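Local atomic coordinates of decapping nuclease RAI1 (Candida albicans, PDB entry 5BUD), a protein that removes the NAD cap from a subset of RNAs, using divalent metal ions, and directly binds, stabilises and stimulates the exoribonuclease RAT1. Residues S98-F103 against V217-A222; K83-Y88 against P381-W386; G93-S98 against E385-L390; K343-S348 against K372-Q377. All coordinates share one frame; numbering follows the deposited sequence.

In the fold
From the N terminus, helix 78-92 comes first, followed by the loop 93-98 and strand 100-103. Interaction 1 closes the shortest loop begun here, setting strand 100-103 parallel to strand 217-228 in the mixed beta core. Interactions 2 and 3, their centres about 8 Å apart, close far longer loops on the C-terminal helix 381-389 and share Glu385 and Trp386; interaction 1 is nested within both. They fix helix 381-389 to helix 78-92 and the loop that follows it. Interaction 4 opens after interaction 1 has closed and is nested inside interactions 2 and 3; it fixes helix 367-377 to the loop before strand 349-354.

Interaction 1 of 4, residues S98-F103 against V217-A222; sequences SDIITF and VKLVLA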
loop_
_atom_site.group_PDB
_atom_site.type_symbol
_atom_site.label_atom_id
_atom_site.label_comp_id
_atom_site.label_asym_id
_atom_site.label_seq_id
_atom_site.Cartn_x
_atom_site.Cartn_y
_atom_site.Cartn_z
ATOM N N SER A 98 -14.548 11.568 8.066
ATOM C CA SER A 98 -13.114 11.661 7.789
ATOM C C SER A 98 -12.853 12.974 7.103
ATOM O O SER A 98 -13.782 13.593 6.514
ATOM C CB SER A 98 -12.670 10.502 6.876
ATOM O OG SER A 98 -11.287 10.523 6.567
ATOM N N ASP A 99 -11.594 13.388 7.135
ATOM C CA ASP A 99 -11.137 14.551 6.375
ATOM C C ASP A 99 -10.611 14.184 5.006
ATOM O O ASP A 99 -10.804 14.926 4.019
ATOM C CB ASP A 99 -10.077 15.274 7.173
ATOM C CG ASP A 99 -10.626 15.759 8.503
ATOM O OD1 ASP A 99 -10.048 15.445 9.540
ATOM O OD2 ASP A 99 -11.682 16.424 8.481
ATOM N N ILE A 100 -9.940 13.038 4.953
ATOM C CA ILE A 100 -9.270 12.557 3.739
ATOM C C ILE A 100 -9.720 11.129 3.422
ATOM O O ILE A 100 -9.849 10.311 4.314
ATOM C CB ILE A 100 -7.746 12.623 3.944
ATOM C CG1 ILE A 100 -7.312 14.078 4.091
ATOM C CG2 ILE A 100 -7.006 11.981 2.776
ATOM C CD1 ILE A 100 -5.813 14.248 4.321
ATOM N N ILE A 101 -9.993 10.837 2.156
ATOM C CA ILE A 101 -10.244 9.477 1.742
ATOM C C ILE A 101 -9.281 9.152 0.628
ATOM O O ILE A 101 -9.264 9.846 -0.393
ATOM C CB ILE A 101 -11.687 9.282 1.304
ATOM C CG1 ILE A 101 -12.624 9.446 2.512
ATOM C CG2 ILE A 101 -11.904 7.922 0.639
ATOM C CD1 ILE A 101 -14.095 9.494 2.096
ATOM N N THR A 102 -8.488 8.097 0.806
ATOM C CA THR A 102 -7.442 7.799 -0.154
ATOM C C THR A 102 -6.969 6.357 -0.100
ATOM O O THR A 102 -7.513 5.537 0.627
ATOM C CB THR A 102 -6.252 8.809 -0.028
ATOM O OG1 THR A 102 -5.373 8.727 -1.181
ATOM C CG2 THR A 102 -5.501 8.625 1.227
ATOM N N PHE A 103 -5.990 6.026 -0.925
ATOM C CA PHE A 103 -5.382 4.702 -0.855
ATOM C C PHE A 103 -4.116 4.768 0.024
ATOM O O PHE A 103 -3.384 5.769 0.043
ATOM C CB PHE A 103 -5.063 4.192 -2.246
ATOM C CG PHE A 103 -6.275 3.888 -3.064
ATOM C CD1 PHE A 103 -6.866 4.866 -3.848
ATOM C CD2 PHE A 103 -6.816 2.610 -3.064
ATOM C CE1 PHE A 103 -7.988 4.570 -4.620
ATOM C CE2 PHE A 103 -7.941 2.318 -3.820
ATOM C CZ PHE A 103 -8.526 3.298 -4.593
ATOM N N VAL A 217 -6.361 15.216 12.487
ATOM C CA VAL A 217 -6.883 14.894 11.147
ATOM C C VAL A 217 -7.361 13.450 11.072
ATOM O O VAL A 217 -6.732 12.565 11.622
ATOM C CB VAL A 217 -5.827 15.150 10.055
ATOM C CG1 VAL A 217 -6.405 14.841 8.668
ATOM C CG2 VAL A 217 -5.380 16.594 10.102
ATOM N N LYS A 218 -8.487 13.219 10.397
ATOM C CA LYS A 218 -9.007 11.867 10.194
ATOM C C LYS A 218 -8.779 11.407 8.758
ATOM O O LYS A 218 -9.033 12.165 7.807
ATOM C CB LYS A 218 -10.506 11.815 10.521
ATOM C CG LYS A 218 -10.825 11.953 12.011
ATOM C CD LYS A 218 -9.889 11.127 12.890
ATOM C CE LYS A 218 -10.171 11.275 14.385
ATOM N NZ LYS A 218 -9.425 12.439 14.956
ATOM N N LEU A 219 -8.292 10.176 8.614
ATOM C CA LEU A 219 -8.051 9.594 7.290
ATOM C C LEU A 219 -8.680 8.237 7.152
ATOM O O LEU A 219 -8.607 7.444 8.070
ATOM C CB LEU A 219 -6.570 9.434 7.015
ATOM C CG LEU A 219 -5.762 10.732 7.063
ATOM C CD1 LEU A 219 -5.065 10.803 8.406
ATOM C CD2 LEU A 219 -4.757 10.752 5.911
ATOM N N VAL A 220 -9.267 7.989 5.982
ATOM C CA VAL A 220 -9.717 6.669 5.585
ATOM C C VAL A 220 -8.780 6.180 4.491
ATOM O O VAL A 220 -8.567 6.893 3.514
ATOM C CB VAL A 220 -11.177 6.743 5.104
ATOM C CG1 VAL A 220 -11.615 5.440 4.425
ATOM C CG2 VAL A 220 -12.057 7.076 6.298
ATOM N N LEU A 221 -8.202 4.996 4.665
ATOM C CA LEU A 221 -7.228 4.438 3.703
ATOM C C LEU A 221 -7.711 3.093 3.237
ATOM O O LEU A 221 -8.107 2.261 4.067
ATOM C CB LEU A 221 -5.857 4.202 4.351
ATOM C CG LEU A 221 -5.199 5.393 5.042
ATOM C CD1 LEU A 221 -3.893 4.966 5.670
ATOM C CD2 LEU A 221 -4.991 6.553 4.083
ATOM N N ALA A 222 -7.632 2.862 1.923
ATOM C CA ALA A 222 -7.899 1.546 1.357
ATOM C C ALA A 222 -6.567 0.881 1.051
ATOM O O ALA A 222 -5.702 1.487 0.452
ATOM C CB ALA A 222 -8.749 1.667 0.085
#
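Two parallel strands of the PD-(D/E)XK nuclease core meet here, 100-103 beside 217-222, with axes 4.6 Å apart and inclined by 19°. Four ladder bonds join them: Ile100 N to Lys218 O, Val220 N to Ile100 O, Thr102 N to Val220 O, and Ala222 N to Thr102 O. The N-terminal end is gripped more elaborately. Lys218 O accepts from Asp99 N as an extra donor, while Ile100 N lies in the carbonyl plane at 3.1 Å from Lys218 O. In return Lys218 N gives a nearly straight bond (172°) to the anti lone pair of Asp99 OD1, 2.9 Å away. Ser98 OG, anti to its backbone N, donates to Ile100 O at 2.7 Å from above the carbonyl plane, so that oxygen is held by two donors. In this fold, strand 217-228 runs on to the manganese ligands Glu224 and Asp226, while strand 131-136 flanks 100-103 on its other edge. On one face Thr102 CG2 meets Leu221 CD2 at 3.6 Å, and beside them Ile100 CD1 touches Leu219 CD2. The other face carries Ile101 next to Val220, and Phe103, whose CD2 lies 3.8 Å from Ala222 CB.

Interaction 2 of 4, residues K83-Y88 against P381-W386; sequences KAIIKY and PEFTEW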
loop_
_atom_site.group_PDB
_atom_site.type_symbol
_atom_site.label_atom_id
_atom_site.label_comp_id
_atom_site.label_asym_id
_atom_site.label_seq_id
_atom_site.Cartn_x
_atom_site.Cartn_y
_atom_site.Cartn_z
ATOM N N LYS A 83 -17.871 2.567 -4.716
ATOM C CA LYS A 83 -19.031 1.664 -4.768
ATOM C C LYS A 83 -19.122 0.892 -3.473
ATOM O O LYS A 83 -20.230 0.692 -2.909
ATOM C CB LYS A 83 -18.944 0.745 -5.974
ATOM C CG LYS A 83 -20.037 -0.304 -6.051
ATOM C CD LYS A 83 -20.695 -0.366 -7.419
ATOM C CE LYS A 83 -21.791 -1.420 -7.480
ATOM N NZ LYS A 83 -21.258 -2.641 -8.117
ATOM N N ALA A 84 -17.950 0.472 -2.983
ATOM C CA ALA A 84 -17.841 -0.170 -1.677
ATOM C C ALA A 84 -18.275 0.786 -0.593
ATOM O O ALA A 84 -19.027 0.399 0.293
ATOM C CB ALA A 84 -16.402 -0.640 -1.435
ATOM N N ILE A 85 -17.819 2.038 -0.661
ATOM C CA ILE A 85 -18.231 3.082 0.311
ATOM C C ILE A 85 -19.769 3.335 0.310
ATOM O O ILE A 85 -20.373 3.449 1.369
ATOM C CB ILE A 85 -17.449 4.395 0.075
ATOM C CG1 ILE A 85 -15.991 4.239 0.588
ATOM C CG2 ILE A 85 -18.107 5.567 0.770
ATOM C CD1 ILE A 85 -15.051 5.388 0.256
ATOM N N ILE A 86 -20.393 3.398 -0.872
ATOM C CA ILE A 86 -21.870 3.583 -0.961
ATOM C C ILE A 86 -22.593 2.418 -0.254
ATOM O O ILE A 86 -23.477 2.634 0.553
ATOM C CB ILE A 86 -22.361 3.685 -2.432
ATOM C CG1 ILE A 86 -21.816 4.962 -3.092
ATOM C CG2 ILE A 86 -23.894 3.672 -2.487
ATOM C CD1 ILE A 86 -21.782 4.907 -4.613
ATOM N N LYS A 87 -22.168 1.191 -0.522
ATOM C CA LYS A 87 -22.722 0.026 0.177
ATOM C C LYS A 87 -22.644 0.141 1.695
ATOM O O LYS A 87 -23.649 -0.091 2.403
ATOM C CB LYS A 87 -22.030 -1.242 -0.278
ATOM C CG LYS A 87 -22.671 -2.512 0.246
ATOM C CD LYS A 87 -22.161 -3.735 -0.510
ATOM C CE LYS A 87 -22.746 -5.021 0.056
ATOM N NZ LYS A 87 -22.428 -5.143 1.501
ATOM N N TYR A 88 -21.460 0.510 2.210
ATOM C CA TYR A 88 -21.259 0.623 3.649
ATOM C C TYR A 88 -22.080 1.744 4.216
ATOM O O TYR A 88 -22.742 1.587 5.230
ATOM C CB TYR A 88 -19.767 0.864 3.973
ATOM C CG TYR A 88 -19.446 1.044 5.457
ATOM C CD1 TYR A 88 -19.495 -0.034 6.346
ATOM C CD2 TYR A 88 -19.052 2.280 5.956
ATOM C CE1 TYR A 88 -19.195 0.131 7.698
ATOM C CE2 TYR A 88 -18.742 2.457 7.300
ATOM C CZ TYR A 88 -18.821 1.387 8.165
ATOM O OH TYR A 88 -18.504 1.589 9.484
ATOM N N PRO A 381 -20.907 9.218 -10.825
ATOM C CA PRO A 381 -22.245 9.792 -10.656
ATOM C C PRO A 381 -23.087 9.060 -9.618
ATOM O O PRO A 381 -23.895 9.704 -8.928
ATOM C CB PRO A 381 -22.847 9.734 -12.072
ATOM C CG PRO A 381 -22.029 8.710 -12.812
ATOM C CD PRO A 381 -20.650 8.819 -12.226
ATOM N N GLU A 382 -22.868 7.756 -9.456
ATOM C CA GLU A 382 -23.539 6.979 -8.418
ATOM C C GLU A 382 -23.148 7.500 -7.036
ATOM O O GLU A 382 -23.997 7.607 -6.148
ATOM C CB GLU A 382 -23.190 5.486 -8.494
ATOM C CG GLU A 382 -23.706 4.756 -9.740
ATOM C CD GLU A 382 -22.697 4.698 -10.893
ATOM O OE1 GLU A 382 -22.765 3.709 -11.643
ATOM O OE2 GLU A 382 -21.848 5.612 -11.064
ATOM N N PHE A 383 -21.870 7.826 -6.858
ATOM C CA PHE A 383 -21.402 8.288 -5.538
ATOM C C PHE A 383 -21.860 9.682 -5.200
ATOM O O PHE A 383 -22.327 9.915 -4.080
ATOM C CB PHE A 383 -19.870 8.212 -5.425
ATOM C CG PHE A 383 -19.327 8.712 -4.097
ATOM C CD1 PHE A 383 -19.574 8.007 -2.924
ATOM C CD2 PHE A 383 -18.586 9.875 -4.018
ATOM C CE1 PHE A 383 -19.084 8.451 -1.699
ATOM C CE2 PHE A 383 -18.091 10.326 -2.799
ATOM C CZ PHE A 383 -18.340 9.614 -1.645
ATOM N N THR A 384 -21.733 10.618 -6.150
ATOM C CA THR A 384 -22.213 11.991 -5.939
ATOM C C THR A 384 -23.724 12.013 -5.603
ATOM O O THR A 384 -24.153 12.691 -4.653
ATOM C CB THR A 384 -21.857 12.926 -7.124
ATOM O OG1 THR A 384 -22.459 12.460 -8.344
ATOM C CG2 THR A 384 -20.331 12.987 -7.331
ATOM N N GLU A 385 -24.509 11.235 -6.345
ATOM C CA GLU A 385 -25.956 11.138 -6.082
ATOM C C GLU A 385 -26.218 10.584 -4.701
ATOM O O GLU A 385 -27.034 11.130 -3.958
ATOM C CB GLU A 385 -26.656 10.239 -7.094
ATOM C CG GLU A 385 -28.156 10.247 -6.924
ATOM C CD GLU A 385 -28.884 9.328 -7.882
ATOM O OE1 GLU A 385 -28.418 9.116 -9.017
ATOM O OE2 GLU A 385 -29.946 8.831 -7.479
ATOM N N TRP A 386 -25.539 9.484 -4.358
ATOM C CA TRP A 386 -25.674 8.944 -3.007
ATOM C C TRP A 386 -25.425 10.033 -1.964
ATOM O O TRP A 386 -26.236 10.220 -1.059
ATOM C CB TRP A 386 -24.756 7.740 -2.761
ATOM C CG TRP A 386 -24.541 7.481 -1.286
ATOM C CD1 TRP A 386 -23.370 7.642 -0.578
ATOM C CD2 TRP A 386 -25.534 7.073 -0.326
ATOM N NE1 TRP A 386 -23.578 7.352 0.762
ATOM C CE2 TRP A 386 -24.889 6.998 0.943
ATOM C CE3 TRP A 386 -26.900 6.767 -0.407
ATOM C CZ2 TRP A 386 -25.560 6.613 2.099
ATOM C CZ3 TRP A 386 -27.570 6.397 0.759
ATOM C CH2 TRP A 386 -26.896 6.322 1.993
#
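Helices 83-88 and 381-386 run in roughly the same direction, their segment axes 9.8 Å apart at closest and crossing at 30°, with Ile86 and Phe383 nearest across the gap (CA to CA 6.6 Å). No hydrogen bond links residues 83-88 to 381-386, and the contact is made by apolar groups, with Ile86 at its centre. All three carbons of Ile86 beyond CB are used. With CG1 anti to the carbonyl carbon (chi1 -66°), the branch CG1-CD1 extends to the backbone of the partner helix, where CD1 lies 3.5 Å from Phe383 CA. CG1 meets the edge of the Phe383 ring in its plane, 3.8 Å from CD1 of that ring. CG2 lies over one face of the Trp386 indole, displaced toward the rim, and is 4.0 Å from Trp386 CG. The tryptophan and Ile86 slide past each other in opposite directions, whereas Phe383 crosses the isoleucine obliquely. One residue earlier, Ile85 CG2 approaches Phe383 CE1 obliquely at 3.9 Å. The polar end of the indole is held by the first helix too, since Trp386 NE1 donates to Glu89 OE1. Phe383 also packs on Leu82 of helix 78-92 and on Phe133 of strand 131-136, while Ile85 rests against Phe24 of strand 21-28 and Ile101 of strand 100-103.

Interaction 3 of 4, residues G93-S98 against E385-L390; sequences GKKISS and EWRQSL
Lys95 CB rests over one face of the Arg387 guanidinium, displaced toward its rim, 3.7 Å from Arg387 NE. CG takes the crowded position between the backbone N and the carbonyl carbon (chi1 77°), which carries the lysine across the arginine at about a right angle. CD then lies 3.9 Å from Arg387 NH1. Beyond the bend at chi3 the tip leads away, and NZ donates to Asp129 O. The two cationic ends remain close, with Lys95 NZ 4.4 Å from Arg387 NH1, a repulsion probably eased by the acidic partners: Arg387 NH1 forms a salt bridge with Asp129 and NE one with Glu89. NH2 bonds to Gln131 OE1, so all three guanidinium nitrogens are held and the plane under Lys95 CB is fixed in rotation. The setting is the link between helix 78-92 and strand 100-103: Gly93, with phi 70°, ends that helix in a Schellman motif, and the chain then passes the C-terminal part of 385-390, where Leu390 points toward it. Leu390 CD1 lies 3.6 Å from Lys95 N, and Leu390 CD2 reaches 4.2 Å from Gly93 O. Leu390 CG also sits over one face of the Trp386 indole, 3.9 Å above its plane.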
loop_
_atom_site.group_PDB
_atom_site.type_symbol
_atom_site.label_atom_id
_atom_site.label_comp_id
_atom_site.label_asym_id
_atom_site.label_seq_id
_atom_site.Cartn_x
_atom_site.Cartn_y
_atom_site.Cartn_z
ATOM N N GLY A 93 -26.580 4.296 7.196
ATOM C CA GLY A 93 -27.494 5.437 7.070
ATOM C C GLY A 93 -26.809 6.785 7.158
ATOM O O GLY A 93 -27.433 7.804 7.468
ATOM N N LYS A 94 -25.516 6.808 6.853
ATOM C CA LYS A 94 -24.689 7.952 7.191
ATOM C C LYS A 94 -23.337 7.874 6.459
ATOM O O LYS A 94 -22.805 6.781 6.253
ATOM C CB LYS A 94 -24.470 7.916 8.698
ATOM C CG LYS A 94 -23.857 9.163 9.296
ATOM C CD LYS A 94 -23.070 8.828 10.556
ATOM C CE LYS A 94 -23.877 8.016 11.554
ATOM N NZ LYS A 94 -22.986 7.374 12.555
ATOM N N LYS A 95 -22.784 9.027 6.086
ATOM C CA LYS A 95 -21.448 9.061 5.475
ATOM C C LYS A 95 -20.345 8.721 6.505
ATOM O O LYS A 95 -20.502 8.956 7.705
ATOM C CB LYS A 95 -21.172 10.407 4.805
ATOM C CG LYS A 95 -20.828 11.525 5.775
ATOM C CD LYS A 95 -19.956 12.594 5.137
ATOM C CE LYS A 95 -20.674 13.898 4.929
ATOM N NZ LYS A 95 -19.710 14.991 4.639
ATOM N N ILE A 96 -19.231 8.181 6.025
ATOM C CA ILE A 96 -18.081 7.894 6.901
ATOM C C ILE A 96 -17.498 9.225 7.341
ATOM O O ILE A 96 -17.387 10.154 6.544
ATOM C CB ILE A 96 -16.982 7.120 6.142
ATOM C CG1 ILE A 96 -17.456 5.716 5.780
ATOM C CG2 ILE A 96 -15.701 7.044 6.970
ATOM C CD1 ILE A 96 -16.678 5.071 4.656
ATOM N N SER A 97 -17.074 9.333 8.584
ATOM C CA SER A 97 -16.549 10.604 9.011
ATOM C C SER A 97 -15.043 10.597 8.821
ATOM O O SER A 97 -14.339 9.733 9.350
ATOM C CB SER A 97 -16.929 10.910 10.460
ATOM O OG SER A 97 -16.140 10.161 11.341
ATOM N N SER A 98 -14.548 11.568 8.066
ATOM C CA SER A 98 -13.114 11.661 7.789
ATOM C C SER A 98 -12.853 12.974 7.103
ATOM O O SER A 98 -13.782 13.593 6.514
ATOM C CB SER A 98 -12.670 10.502 6.876
ATOM O OG SER A 98 -11.287 10.523 6.567
ATOM N N GLU A 385 -24.509 11.235 -6.345
ATOM C CA GLU A 385 -25.956 11.138 -6.082
ATOM C C GLU A 385 -26.218 10.584 -4.701
ATOM O O GLU A 385 -27.034 11.130 -3.958
ATOM C CB GLU A 385 -26.656 10.239 -7.094
ATOM C CG GLU A 385 -28.156 10.247 -6.924
ATOM C CD GLU A 385 -28.884 9.328 -7.882
ATOM O OE1 GLU A 385 -28.418 9.116 -9.017
ATOM O OE2 GLU A 385 -29.946 8.831 -7.479
ATOM N N TRP A 386 -25.539 9.484 -4.358
ATOM C CA TRP A 386 -25.674 8.944 -3.007
ATOM C C TRP A 386 -25.425 10.033 -1.964
ATOM O O TRP A 386 -26.236 10.220 -1.059
ATOM C CB TRP A 386 -24.756 7.740 -2.761
ATOM C CG TRP A 386 -24.541 7.481 -1.286
ATOM C CD1 TRP A 386 -23.370 7.642 -0.578
ATOM C CD2 TRP A 386 -25.534 7.073 -0.326
ATOM N NE1 TRP A 386 -23.578 7.352 0.762
ATOM C CE2 TRP A 386 -24.889 6.998 0.943
ATOM C CE3 TRP A 386 -26.900 6.767 -0.407
ATOM C CZ2 TRP A 386 -25.560 6.613 2.099
ATOM C CZ3 TRP A 386 -27.570 6.397 0.759
ATOM C CH2 TRP A 386 -26.896 6.322 1.993
ATOM N N ARG A 387 -24.318 10.755 -2.073
ATOM C CA ARG A 387 -24.001 11.756 -1.039
ATOM C C ARG A 387 -24.975 12.966 -0.990
ATOM O O ARG A 387 -25.296 13.503 0.106
ATOM C CB ARG A 387 -22.554 12.248 -1.154
ATOM C CG ARG A 387 -21.505 11.200 -0.772
ATOM C CD ARG A 387 -21.564 10.870 0.720
ATOM N NE ARG A 387 -20.385 10.149 1.188
ATOM C CZ ARG A 387 -19.224 10.715 1.517
ATOM N NH1 ARG A 387 -19.052 12.019 1.410
ATOM N NH2 ARG A 387 -18.213 9.949 1.928
ATOM N N GLN A 388 -25.431 13.393 -2.163
ATOM C CA GLN A 388 -26.429 14.466 -2.255
ATOM C C GLN A 388 -27.737 14.043 -1.597
ATOM O O GLN A 388 -28.416 14.872 -0.998
ATOM C CB GLN A 388 -26.691 14.856 -3.707
ATOM C CG GLN A 388 -25.538 15.607 -4.353
ATOM C CD GLN A 388 -25.511 15.459 -5.864
ATOM O OE1 GLN A 388 -26.366 14.788 -6.465
ATOM N NE2 GLN A 388 -24.508 16.055 -6.486
ATOM N N SER A 389 -28.059 12.753 -1.692
ATOM C CA SER A 389 -29.292 12.192 -1.105
ATOM C C SER A 389 -29.365 12.223 0.425
ATOM O O SER A 389 -30.464 12.213 0.978
ATOM C CB SER A 389 -29.512 10.749 -1.567
ATOM O OG SER A 389 -28.811 9.824 -0.752
ATOM N N LEU A 390 -28.220 12.244 1.105
ATOM C CA LEU A 390 -28.201 12.313 2.579
ATOM C C LEU A 390 -28.490 13.724 3.089
ATOM O O LEU A 390 -28.768 13.916 4.271
ATOM C CB LEU A 390 -26.848 11.849 3.141
ATOM C CG LEU A 390 -26.478 10.369 2.957
ATOM C CD1 LEU A 390 -25.084 10.051 3.494
ATOM C CD2 LEU A 390 -27.517 9.492 3.654
#

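Interaction 4 of 4, residues K343-S348 against K372-Q377; sequences KDEIKS and KLRNGQ
Arg374 NH2 has two backbone carbonyl acceptors: Lys347 O across the contact and Pro127 O of strand 121-128. The bond from NH2 to Lys347 O is 2.7 Å long and nearly straight, at 168°. Lys347 O lies almost exactly in the guanidinium plane, only 2° out of it, although NH2 itself stands above the plane of that carbonyl. NE is held as well, by Asn370 OD1 one helical turn earlier, and the same oxygen is bonded to Ser348 OG, so Asn370 links the arginine to the loop. The side chain reaches this position by staying extended from CG to NE (chi2 180°), with CG anti to the carbonyl carbon. Glu345 O comes from a different direction, over the centre of one guanidinium face, 3.2 Å from Arg374 CZ. It is 3.3 Å from Arg374 NE as well, but the poor angle there rules out a hydrogen bond. Glu345 CB adds an apolar touch at 3.8 Å from Arg374 NH1, while its carboxylate turns away and OE1 accepts from Asp129 N. Next to the arginine, Leu373 CD1 packs on Ser348 CB at 3.9 Å. The irregular chain before strand 349-354 is thus joined to helix 367-377 within the wider pi-type turn at 373-377. Glu345 OE2 stays 4.9 Å from Arg374 NH1, so the positive charge is probably stabilised in part by neutral oxygens, those of Lys347, Pro127 and Asn370 by hydrogen bonds and Glu345 O over the face.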
loop_
_atom_site.group_PDB
_atom_site.type_symbol
_atom_site.label_atom_id
_atom_site.label_comp_id
_atom_site.label_asym_id
_atom_site.label_seq_id
_atom_site.Cartn_x
_atom_site.Cartn_y
_atom_site.Cartn_z
ATOM N N LYS A 343 -15.193 22.673 1.147
ATOM C CA LYS A 343 -16.555 22.978 0.722
ATOM C C LYS A 343 -16.611 23.540 -0.709
ATOM O O LYS A 343 -17.688 23.627 -1.305
ATOM C CB LYS A 343 -17.178 23.944 1.735
ATOM C CG LYS A 343 -17.281 23.343 3.136
ATOM C CD LYS A 343 -16.848 24.323 4.216
ATOM C CE LYS A 343 -17.515 24.035 5.552
ATOM N NZ LYS A 343 -17.095 25.008 6.593
ATOM N N ASP A 344 -15.461 23.905 -1.269
ATOM C CA ASP A 344 -15.432 24.459 -2.621
ATOM C C ASP A 344 -15.242 23.380 -3.683
ATOM O O ASP A 344 -14.128 22.971 -3.982
ATOM C CB ASP A 344 -14.357 25.529 -2.732
ATOM C CG ASP A 344 -14.279 26.129 -4.103
ATOM O OD1 ASP A 344 -15.001 25.683 -5.031
ATOM O OD2 ASP A 344 -13.475 27.053 -4.250
ATOM N N GLU A 345 -16.351 22.953 -4.264
ATOM C CA GLU A 345 -16.377 21.861 -5.227
ATOM C C GLU A 345 -16.207 22.355 -6.649
ATOM O O GLU A 345 -16.545 21.668 -7.602
ATOM C CB GLU A 345 -17.686 21.104 -5.075
ATOM C CG GLU A 345 -17.821 20.548 -3.671
ATOM C CD GLU A 345 -19.114 19.840 -3.426
ATOM O OE1 GLU A 345 -19.359 19.533 -2.250
ATOM O OE2 GLU A 345 -19.857 19.585 -4.401
ATOM N N ILE A 346 -15.657 23.553 -6.771
ATOM C CA ILE A 346 -15.559 24.245 -8.041
ATOM C C ILE A 346 -14.208 23.931 -8.703
ATOM O O ILE A 346 -14.003 24.181 -9.893
ATOM C CB ILE A 346 -15.803 25.763 -7.797
ATOM C CG1 ILE A 346 -16.924 26.258 -8.690
ATOM C CG2 ILE A 346 -14.529 26.580 -7.850
ATOM C CD1 ILE A 346 -18.268 25.721 -8.247
ATOM N N LYS A 347 -13.298 23.344 -7.937
ATOM C CA LYS A 347 -11.989 23.017 -8.475
ATOM C C LYS A 347 -11.321 21.821 -7.824
ATOM O O LYS A 347 -11.873 21.206 -6.911
ATOM C CB LYS A 347 -11.084 24.240 -8.438
ATOM C CG LYS A 347 -11.112 25.061 -7.176
ATOM C CD LYS A 347 -10.870 26.502 -7.602
ATOM C CE LYS A 347 -10.219 27.339 -6.526
ATOM N NZ LYS A 347 -10.312 28.778 -6.930
ATOM N N SER A 348 -10.160 21.484 -8.383
ATOM C CA SER A 348 -9.318 20.369 -7.951
ATOM C C SER A 348 -7.869 20.841 -7.988
ATOM O O SER A 348 -7.556 21.891 -8.607
ATOM C CB SER A 348 -9.470 19.226 -8.929
ATOM O OG SER A 348 -10.794 18.766 -8.994
ATOM N N LYS A 372 -12.857 16.099 -15.653
ATOM C CA LYS A 372 -12.628 14.656 -15.755
ATOM C C LYS A 372 -12.641 14.003 -14.377
ATOM O O LYS A 372 -13.205 12.922 -14.202
ATOM C CB LYS A 372 -11.316 14.328 -16.464
ATOM C CG LYS A 372 -11.388 14.510 -17.969
ATOM C CD LYS A 372 -10.041 14.253 -18.630
ATOM C CE LYS A 372 -9.150 15.484 -18.599
ATOM N NZ LYS A 372 -7.950 15.284 -19.463
ATOM N N LEU A 373 -12.010 14.666 -13.409
ATOM C CA LEU A 373 -11.882 14.089 -12.076
ATOM C C LEU A 373 -13.263 13.870 -11.469
ATOM O O LEU A 373 -13.555 12.810 -10.873
ATOM C CB LEU A 373 -11.008 14.975 -11.177
ATOM C CG LEU A 373 -9.493 14.825 -11.449
ATOM C CD1 LEU A 373 -8.689 15.877 -10.718
ATOM C CD2 LEU A 373 -9.000 13.420 -11.104
ATOM N N ARG A 374 -14.107 14.874 -11.645
ATOM C CA ARG A 374 -15.410 14.911 -10.986
ATOM C C ARG A 374 -16.480 14.151 -11.763
ATOM O O ARG A 374 -17.521 13.881 -11.212
ATOM C CB ARG A 374 -15.839 16.352 -10.758
ATOM C CG ARG A 374 -14.986 17.066 -9.731
ATOM C CD ARG A 374 -15.442 18.500 -9.521
ATOM N NE ARG A 374 -14.637 19.159 -8.482
ATOM C CZ ARG A 374 -14.797 18.987 -7.172
ATOM N NH1 ARG A 374 -15.758 18.207 -6.714
ATOM N NH2 ARG A 374 -13.998 19.607 -6.312
ATOM N N ASN A 375 -16.202 13.782 -13.014
ATOM C CA ASN A 375 -17.164 13.036 -13.847
ATOM C C ASN A 375 -16.649 11.691 -14.338
ATOM O O ASN A 375 -16.751 11.377 -15.537
ATOM C CB ASN A 375 -17.600 13.901 -15.041
ATOM C CG ASN A 375 -18.321 15.146 -14.608
ATOM O OD1 ASN A 375 -17.736 16.227 -14.538
ATOM N ND2 ASN A 375 -19.593 14.994 -14.260
ATOM N N GLY A 376 -16.091 10.879 -13.433
ATOM C CA GLY A 376 -15.703 9.528 -13.802
ATOM C C GLY A 376 -14.307 9.097 -13.411
ATOM O O GLY A 376 -14.112 7.954 -13.036
ATOM N N GLN A 377 -13.343 10.012 -13.479
ATOM C CA GLN A 377 -11.945 9.663 -13.286
ATOM C C GLN A 377 -11.574 9.488 -11.796
ATOM O O GLN A 377 -10.594 8.830 -11.478
ATOM C CB GLN A 377 -11.073 10.737 -13.907
ATOM C CG GLN A 377 -9.718 10.268 -14.340
ATOM C CD GLN A 377 -9.072 11.290 -15.244
ATOM O OE1 GLN A 377 -9.280 11.270 -16.465
ATOM N NE2 GLN A 377 -8.303 12.204 -14.651
#